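Local coordinates for protein cytochrome c552 (Thermochromatium tepidum, PDB 5ZE8) that carries five hemes c and probably transfers electrons at low potential in a thermophilic purple sulfur photosynthetic bacterium, at residues A[399-404]-A[425-430]. Residues are numbered along the deposited sequence; the frame is centred on the assembly and turned at random.
With HEC (heme c), chain F.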
loop_
_atom_site.group_PDB
_atom_site.type_symbol
_atom_site.label_atom_id
_atom_site.label_comp_id
_atom_site.label_asym_id
_atom_site.label_seq_id
_atom_site.Cartn_x
_atom_site.Cartn_y
_atom_site.Cartn_z
ATOM N N ARG A 399 22.155 1.327 -20.909
ATOM C CA ARG A 399 20.709 1.487 -20.676
ATOM C C ARG A 399 20.471 0.949 -19.276
ATOM O O ARG A 399 20.817 -0.201 -18.961
ATOM C CB ARG A 399 19.870 0.796 -21.721
ATOM C CG ARG A 399 18.374 0.786 -21.397
ATOM C CD ARG A 399 17.657 0.372 -22.643
ATOM N NE ARG A 399 16.280 0.047 -22.340
ATOM C CZ ARG A 399 15.207 0.603 -22.851
ATOM N NH1 ARG A 399 15.232 1.606 -23.749
ATOM N NH2 ARG A 399 14.039 0.137 -22.448
ATOM N N GLY A 400 19.833 1.800 -18.457
ATOM C CA GLY A 400 19.385 1.395 -17.146
ATOM C C GLY A 400 17.902 1.268 -17.074
ATOM O O GLY A 400 17.168 2.115 -17.629
ATOM N N GLU A 401 17.444 0.244 -16.345
ATOM C CA GLU A 401 16.056 -0.018 -16.205
ATOM C C GLU A 401 15.766 -0.334 -14.746
ATOM O O GLU A 401 16.486 -1.104 -14.133
ATOM C CB GLU A 401 15.592 -1.200 -17.054
ATOM C CG GLU A 401 15.679 -0.975 -18.546
ATOM C CD GLU A 401 15.330 -2.189 -19.406
ATOM O OE1 GLU A 401 15.114 -3.325 -18.933
ATOM O OE2 GLU A 401 15.182 -2.017 -20.648
ATOM N N LEU A 402 14.740 0.282 -14.148
ATOM C CA LEU A 402 14.385 0.004 -12.763
ATOM C C LEU A 402 13.027 -0.692 -12.737
ATOM O O LEU A 402 12.073 -0.242 -13.436
ATOM C CB LEU A 402 14.348 1.284 -11.976
ATOM C CG LEU A 402 14.053 1.137 -10.494
ATOM C CD1 LEU A 402 15.190 0.456 -9.784
ATOM C CD2 LEU A 402 13.829 2.498 -9.854
ATOM N N TYR A 403 12.968 -1.856 -12.101
ATOM C CA TYR A 403 11.787 -2.739 -12.079
ATOM C C TYR A 403 11.216 -2.802 -10.675
ATOM O O TYR A 403 11.948 -2.884 -9.707
ATOM C CB TYR A 403 12.022 -4.166 -12.533
ATOM C CG TYR A 403 12.275 -4.199 -14.036
ATOM C CD1 TYR A 403 11.217 -4.306 -14.938
ATOM C CD2 TYR A 403 13.629 -4.076 -14.523
ATOM C CE1 TYR A 403 11.472 -4.325 -16.282
ATOM C CE2 TYR A 403 13.857 -4.131 -15.874
ATOM C CZ TYR A 403 12.793 -4.248 -16.720
ATOM O OH TYR A 403 12.945 -4.286 -18.108
ATOM N N TYR A 404 9.914 -2.657 -10.585
ATOM C CA TYR A 404 9.155 -2.877 -9.343
ATOM C C TYR A 404 8.413 -4.217 -9.382
ATOM O O TYR A 404 7.881 -4.684 -10.404
ATOM C CB TYR A 404 8.162 -1.755 -9.174
ATOM C CG TYR A 404 7.206 -1.888 -7.982
ATOM C CD1 TYR A 404 6.045 -2.584 -8.127
ATOM C CD2 TYR A 404 7.467 -1.323 -6.705
ATOM C CE1 TYR A 404 5.108 -2.719 -7.085
ATOM C CE2 TYR A 404 6.555 -1.462 -5.637
ATOM C CZ TYR A 404 5.390 -2.156 -5.853
ATOM O OH TYR A 404 4.454 -2.261 -4.853
ATOM N N PRO A 425 7.502 -8.304 -13.452
ATOM C CA PRO A 425 8.155 -7.045 -13.119
ATOM C C PRO A 425 7.550 -5.863 -13.872
ATOM O O PRO A 425 7.161 -6.025 -15.066
ATOM C CB PRO A 425 9.589 -7.261 -13.549
ATOM C CG PRO A 425 9.782 -8.724 -13.614
ATOM C CD PRO A 425 8.451 -9.283 -14.032
ATOM N N VAL A 426 7.444 -4.734 -13.190
ATOM C CA VAL A 426 6.933 -3.511 -13.705
ATOM C C VAL A 426 8.085 -2.600 -14.010
ATOM O O VAL A 426 8.784 -2.187 -13.118
ATOM C CB VAL A 426 5.917 -2.805 -12.725
ATOM C CG1 VAL A 426 5.377 -1.570 -13.371
ATOM C CG2 VAL A 426 4.781 -3.775 -12.302
ATOM N N LEU A 427 8.225 -2.194 -15.283
ATOM C CA LEU A 427 9.272 -1.215 -15.633
ATOM C C LEU A 427 8.837 0.154 -15.194
ATOM O O LEU A 427 7.847 0.727 -15.728
ATOM C CB LEU A 427 9.549 -1.230 -17.185
ATOM C CG LEU A 427 10.614 -0.252 -17.666
ATOM C CD1 LEU A 427 11.960 -0.604 -17.050
ATOM C CD2 LEU A 427 10.742 -0.312 -19.208
ATOM N N ILE A 428 9.529 0.726 -14.236
ATOM C CA ILE A 428 9.146 2.004 -13.656
ATOM C C ILE A 428 10.077 3.192 -13.969
ATOM O O ILE A 428 9.762 4.309 -13.625
ATOM C CB ILE A 428 8.849 1.914 -12.116
ATOM C CG1 ILE A 428 10.102 1.566 -11.264
ATOM C CG2 ILE A 428 7.746 0.893 -11.884
ATOM C CD1 ILE A 428 10.000 1.886 -9.738
ATOM N N ALA A 429 11.265 2.944 -14.580
ATOM C CA ALA A 429 12.182 3.988 -14.958
ATOM C C ALA A 429 13.126 3.440 -15.983
ATOM O O ALA A 429 13.538 2.277 -15.916
ATOM C CB ALA A 429 12.989 4.536 -13.809
ATOM N N VAL A 430 13.521 4.335 -16.922
ATOM C CA VAL A 430 14.483 3.938 -17.974
ATOM C C VAL A 430 15.374 5.131 -18.207
ATOM O O VAL A 430 14.887 6.250 -18.275
ATOM C CB VAL A 430 13.805 3.571 -19.284
ATOM C CG1 VAL A 430 14.872 3.189 -20.350
ATOM C CG2 VAL A 430 12.929 2.359 -19.163
HETATM FE FE HEC F . 2.886 6.842 0.322
HETATM C CHA HEC F . 3.268 4.515 -2.046
HETATM C CHB HEC F . 1.208 4.631 2.322
HETATM C CHC HEC F . 2.696 9.191 2.821
HETATM C CHD HEC F . 4.097 9.217 -1.831
HETATM N NA HEC F . 2.344 4.936 0.208
HETATM C C1A HEC F . 2.664 4.096 -0.878
HETATM C C2A HEC F . 2.149 2.777 -0.638
HETATM C C3A HEC F . 1.552 2.857 0.593
HETATM C C4A HEC F . 1.673 4.169 1.116
HETATM C CMA HEC F . 0.875 1.728 1.376
HETATM C CAA HEC F . 2.333 1.535 -1.543
HETATM C CBA HEC F . 3.677 0.858 -1.297
HETATM C CGA HEC F . 3.935 -0.373 -2.129
HETATM O O1A HEC F . 3.444 -1.481 -1.805
HETATM O O2A HEC F . 4.649 -0.235 -3.169
HETATM N NB HEC F . 2.107 6.933 2.203
HETATM C C1B HEC F . 1.409 5.908 2.782
HETATM C C2B HEC F . 0.981 6.298 4.080
HETATM C C3B HEC F . 1.398 7.608 4.303
HETATM C C4B HEC F . 2.132 7.963 3.068
HETATM C CMB HEC F . 0.231 5.438 5.107
HETATM C CAB HEC F . 1.352 8.482 5.490
HETATM C CBB HEC F . 1.914 7.934 6.653
HETATM N NC HEC F . 3.320 8.819 0.469
HETATM C C1C HEC F . 3.194 9.562 1.601
HETATM C C2C HEC F . 3.466 10.923 1.244
HETATM C C3C HEC F . 3.829 10.986 -0.074
HETATM C C4C HEC F . 3.779 9.618 -0.549
HETATM C CMC HEC F . 3.303 12.116 2.184
HETATM C CAC HEC F . 4.250 12.142 -0.969
HETATM C CBC HEC F . 5.305 12.958 -0.511
HETATM N ND HEC F . 3.589 6.827 -1.488
HETATM C C1D HEC F . 3.976 7.900 -2.283
HETATM C C2D HEC F . 4.276 7.478 -3.668
HETATM C C3D HEC F . 4.087 6.148 -3.757
HETATM C C4D HEC F . 3.647 5.806 -2.371
HETATM C CMD HEC F . 4.756 8.383 -4.740
HETATM C CAD HEC F . 4.228 5.223 -4.928
HETATM C CBD HEC F . 5.255 4.145 -4.671
HETATM C CGD HEC F . 4.725 2.734 -4.471
HETATM O O1D HEC F . 3.579 2.432 -4.794
HETATM O O2D HEC F . 5.525 1.945 -3.993
#
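L427 CD1 sits over one face of the Y403 ring, 4.0 Å from its centroid in a CH-pi contact, while P425 CB reaches Y403 CD1 obliquely at 3.6 Å. V430 CG1 covers the centre of one face of the R399 guanidinium, 3.6 Å from CZ; at its edge, in plane, NE and NH2 both hold E401 OE2, and NH1 forms a salt bridge with E432. The hydroxyl of Y403 hydrogen-bonds E401 OE1 at 2.5 Å, meeting it from above the carboxylate plane, so both carboxylate oxygens are engaged. With an alanine at Y403, L427 CD1 and P425 CB would probably lose the ring they pack on here, and E401 OE1 this hydroxyl partner. On the opposite face of the sheet, with L402, V426 and A429, CG of Y404 lies trans to the backbone N (chi1 175°), which sends the ring out toward the heme, where OH hydrogen-bonds propionate O2A, 2.6 Å away and near the ring plane. A classic beta bulge shifts the register of the antiparallel strands by one: I428 and A429 both face L402, whose O takes a bond from I428 N (2.8 Å) and a weak one from A429 N. L402 and A429 pack on F287 of strand 285-294, I428 and Y404 on L281 of helix 278-283, and strand 320-328 flanks 399-404 along its other edge.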